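Local coordinates for protein serine acetyltransferase (Bacteroides vulgatus ATCC 8482, PDB 3F1X) that probably transfers an acetyl group to serine in cysteine biosynthesis, using a left-handed beta-helix acyltransferase domain, at residues Arg158-Ser161 against Asn162-Ala166; Ile165-Glu168 against Leu169-Gly173. All blocks are in the same frame, centred on the assembly; numbering follows the deposited sequence.

Contact 1 of 2, residues Arg158-Ser161 against Asn162-Ala166; sequences RAIS and NYRIA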
# COMPACT_ATOMS: atom_id res chain seq x y z
N ARG A 158 -21.35 4.80 14.59
CA ARG A 158 -20.38 5.43 13.71
C ARG A 158 -20.95 6.72 13.13
O ARG A 158 -20.27 7.74 13.09
CB ARG A 158 -19.98 4.47 12.59
CG ARG A 158 -19.17 3.29 13.09
CD ARG A 158 -18.90 2.25 12.02
NE ARG A 158 -18.13 1.13 12.56
CZ ARG A 158 -17.75 0.07 11.85
NH1 ARG A 158 -17.04 -0.90 12.42
NH2 ARG A 158 -18.08 -0.02 10.57
N ALA A 159 -22.21 6.66 12.68
CA ALA A 159 -22.86 7.84 12.11
C ALA A 159 -23.05 8.91 13.18
O ALA A 159 -22.76 10.08 12.95
CB ALA A 159 -24.21 7.46 11.50
N ILE A 160 -23.54 8.50 14.35
CA ILE A 160 -23.77 9.44 15.44
C ILE A 160 -22.44 10.04 15.92
O ILE A 160 -22.37 11.23 16.24
CB ILE A 160 -24.50 8.74 16.62
CG1 ILE A 160 -25.90 8.32 16.16
CG2 ILE A 160 -24.61 9.67 17.82
CD1 ILE A 160 -26.61 7.40 17.12
N SER A 161 -21.39 9.23 15.95
CA SER A 161 -20.08 9.72 16.35
C SER A 161 -19.61 10.77 15.36
O SER A 161 -19.18 11.86 15.75
CB SER A 161 -19.06 8.57 16.39
OG SER A 161 -19.39 7.65 17.40
N ASN A 162 -19.69 10.45 14.06
CA ASN A 162 -19.27 11.39 13.02
C ASN A 162 -20.07 12.69 13.15
O ASN A 162 -19.53 13.79 13.03
CB ASN A 162 -19.50 10.80 11.61
CG ASN A 162 -18.34 9.92 11.14
OD1 ASN A 162 -17.85 9.06 11.88
ND2 ASN A 162 -17.90 10.13 9.90
N TYR A 163 -21.38 12.56 13.38
CA TYR A 163 -22.25 13.72 13.55
C TYR A 163 -21.79 14.61 14.70
O TYR A 163 -21.58 15.81 14.52
CB TYR A 163 -23.70 13.29 13.81
CG TYR A 163 -24.48 14.37 14.52
CD1 TYR A 163 -24.83 15.54 13.86
CD2 TYR A 163 -24.75 14.28 15.88
CE1 TYR A 163 -25.43 16.61 14.56
CE2 TYR A 163 -25.34 15.33 16.58
CZ TYR A 163 -25.68 16.49 15.91
OH TYR A 163 -26.23 17.53 16.61
N ARG A 164 -21.65 14.05 15.90
CA ARG A 164 -21.24 14.86 17.05
C ARG A 164 -19.87 15.48 16.83
O ARG A 164 -19.60 16.59 17.30
CB ARG A 164 -21.27 14.03 18.34
CG ARG A 164 -22.68 13.58 18.72
CD ARG A 164 -22.79 13.25 20.20
NE ARG A 164 -24.05 12.59 20.55
CZ ARG A 164 -25.24 13.19 20.59
NH1 ARG A 164 -25.35 14.48 20.29
NH2 ARG A 164 -26.31 12.50 20.92
N ILE A 165 -19.00 14.80 16.10
CA ILE A 165 -17.68 15.34 15.80
C ILE A 165 -17.84 16.54 14.87
O ILE A 165 -17.24 17.61 15.09
CB ILE A 165 -16.78 14.28 15.14
CG1 ILE A 165 -16.32 13.26 16.18
CG2 ILE A 165 -15.58 14.95 14.47
CD1 ILE A 165 -15.62 12.06 15.61
N ALA A 166 -18.66 16.36 13.84
CA ALA A 166 -18.91 17.40 12.85
C ALA A 166 -19.63 18.60 13.44
O ALA A 166 -19.31 19.74 13.11
CB ALA A 166 -19.71 16.82 11.67

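Contact 2 of 2, residues Ile165-Glu168 against Leu169-Gly173; sequences IAHE and LLILG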
# COMPACT_ATOMS: atom_id res chain seq x y z
N ILE A 165 -19.00 14.80 16.10
CA ILE A 165 -17.68 15.34 15.80
C ILE A 165 -17.84 16.54 14.87
O ILE A 165 -17.24 17.61 15.09
CB ILE A 165 -16.78 14.28 15.14
CG1 ILE A 165 -16.32 13.26 16.18
CG2 ILE A 165 -15.58 14.95 14.47
CD1 ILE A 165 -15.62 12.06 15.61
N ALA A 166 -18.66 16.36 13.84
CA ALA A 166 -18.91 17.40 12.85
C ALA A 166 -19.63 18.60 13.44
O ALA A 166 -19.31 19.74 13.11
CB ALA A 166 -19.71 16.82 11.67
N HIS A 167 -20.59 18.34 14.32
CA HIS A 167 -21.35 19.41 14.95
C HIS A 167 -20.43 20.34 15.74
O HIS A 167 -20.54 21.56 15.63
CB HIS A 167 -22.42 18.83 15.88
CG HIS A 167 -23.38 19.85 16.42
ND1 HIS A 167 -23.52 20.11 17.77
CD2 HIS A 167 -24.28 20.65 15.79
CE1 HIS A 167 -24.46 21.02 17.94
NE2 HIS A 167 -24.94 21.36 16.76
N GLU A 168 -19.54 19.76 16.52
CA GLU A 168 -18.60 20.52 17.34
C GLU A 168 -17.72 21.40 16.44
O GLU A 168 -17.48 22.57 16.73
CB GLU A 168 -17.74 19.56 18.17
CG GLU A 168 -16.77 20.23 19.13
CD GLU A 168 -17.42 21.32 19.98
OE1 GLU A 168 -18.49 21.07 20.58
OE2 GLU A 168 -16.85 22.44 20.05
N LEU A 169 -17.26 20.82 15.33
CA LEU A 169 -16.44 21.54 14.37
C LEU A 169 -17.25 22.71 13.79
O LEU A 169 -16.72 23.80 13.57
CB LEU A 169 -16.00 20.58 13.26
CG LEU A 169 -14.53 20.15 13.12
CD1 LEU A 169 -13.74 20.41 14.38
CD2 LEU A 169 -14.48 18.68 12.74
N LEU A 170 -18.54 22.48 13.56
CA LEU A 170 -19.41 23.53 13.02
C LEU A 170 -19.53 24.64 14.06
O LEU A 170 -19.40 25.81 13.74
CB LEU A 170 -20.80 22.98 12.71
CG LEU A 170 -21.80 23.98 12.12
CD1 LEU A 170 -21.37 24.35 10.71
CD2 LEU A 170 -23.20 23.36 12.10
N ILE A 171 -19.79 24.25 15.30
CA ILE A 171 -19.92 25.19 16.40
C ILE A 171 -18.68 26.08 16.52
O ILE A 171 -18.79 27.28 16.78
CB ILE A 171 -20.12 24.45 17.74
CG1 ILE A 171 -21.47 23.74 17.72
CG2 ILE A 171 -20.03 25.42 18.91
CD1 ILE A 171 -22.62 24.65 17.40
N LEU A 172 -17.51 25.48 16.34
CA LEU A 172 -16.25 26.21 16.42
C LEU A 172 -16.03 27.11 15.22
O LEU A 172 -15.07 27.87 15.18
CB LEU A 172 -15.09 25.23 16.54
CG LEU A 172 -14.97 24.52 17.88
CD1 LEU A 172 -13.93 23.41 17.78
CD2 LEU A 172 -14.57 25.54 18.96
N GLY A 173 -16.91 27.01 14.23
CA GLY A 173 -16.80 27.84 13.05
C GLY A 173 -15.96 27.30 11.90
O GLY A 173 -15.49 28.08 11.07

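Contact 1 of 2, residues Arg158-Ser161 against Asn162-Ala166
Ile160 and Arg164, one helical turn apart, run side by side in the same direction, CG2 of Ile160 lying 4.0 Å from NE of Arg164. The backbone ties the same pair together: Arg164 N donates to Ile160 O at 2.9 Å, nearly straight at 174°, and CG of Arg164 comes to 3.4 Å from that oxygen. With CG anti to its own carbonyl carbon (chi1 -65°) and the chain extended as far as NE, the arginine carries its guanidinium away from the helix axis. There NE forms a salt bridge with Asp133, while NH1 and NH2 bond to the carbonyls of Ile199 and Gly200, which probably offsets the buried charge and fixes the rotation of the guanidinium. Tyr163, its ring edge near Ile160 O, sends OH to the carbonyl of Ala197, whereas Asn162 suits a helix-helix interface, its ND2 giving a hydrogen bond to Ile181 O, and small Ser161 turns OG back to Ile157 O. This middle of helix 155-171 is therefore enclosed by helices 39-53, 123-139 and 177-189, with Arg164 and Tyr163 joining it to the start of the left-handed beta-helix at strand 198-199.

Contact 2 of 2, residues Ile165-Glu168 against Leu169-Gly173
His167 O accepts the N-H of Ile171 at 2.8 Å, the donor lying in the carbonyl plane, and CG1 of Ile171 rests 3.2 Å from the same oxygen. That branch also sits over one face of the His167 imidazole, 4.2 Å from its centroid and displaced toward the rim, a CH-pi contact. The ring reaches this position because CG of His167 is anti to the backbone N (chi1 -171°). One residue on, Leu172 N bonds to Glu168 O at 2.9 Å; the two side chains cross, and the bend at chi2 of Glu168 puts its OE2 in van der Waals contact with CG of Leu172 at 3.5 Å. Replacing Leu172 by an alanine would remove the branch that meets this carboxylate and Phe119 of helix 109-120, and would probably open a gap there and leave the carboxylate freer to turn. Gly173 is the first residue to leave helical backbone angles, in a Schellman motif, its N bonding to Leu170 O at 2.8 Å; its positive phi (89°) would jam a side chain against the preceding carbonyl oxygen. CD2 of Leu169 meets CG2 of Ile165 at 4.3 Å, a branched apolar pair suited to this buried side of the helix. Phe119 also touches Ile165, Glu168 and Leu169, while helix 177-189 packs on Ala166 and Leu169.

Contacts 1 and 2 are successive spans of helix 155-171, their centres 10 Å apart, and they share Ile165 and Ala166, where the second begins as the first ends. Contact 1 is the more central, about 4 Å from the centre of the chain against 11 Å for contact 2. Along the helix the surroundings change from a buried core to a partly exposed end, although helix 177-189 accompanies both. The rings of Tyr163 and His167 also meet, with planes at about 30°, bridging the two spans. The chain then turns at Gly173 and proceeds through helix 177-189 to the parallel beta-helix; contact 1 helps join the helical domain to that beta-helix, whereas contact 2 lies farther out among helices.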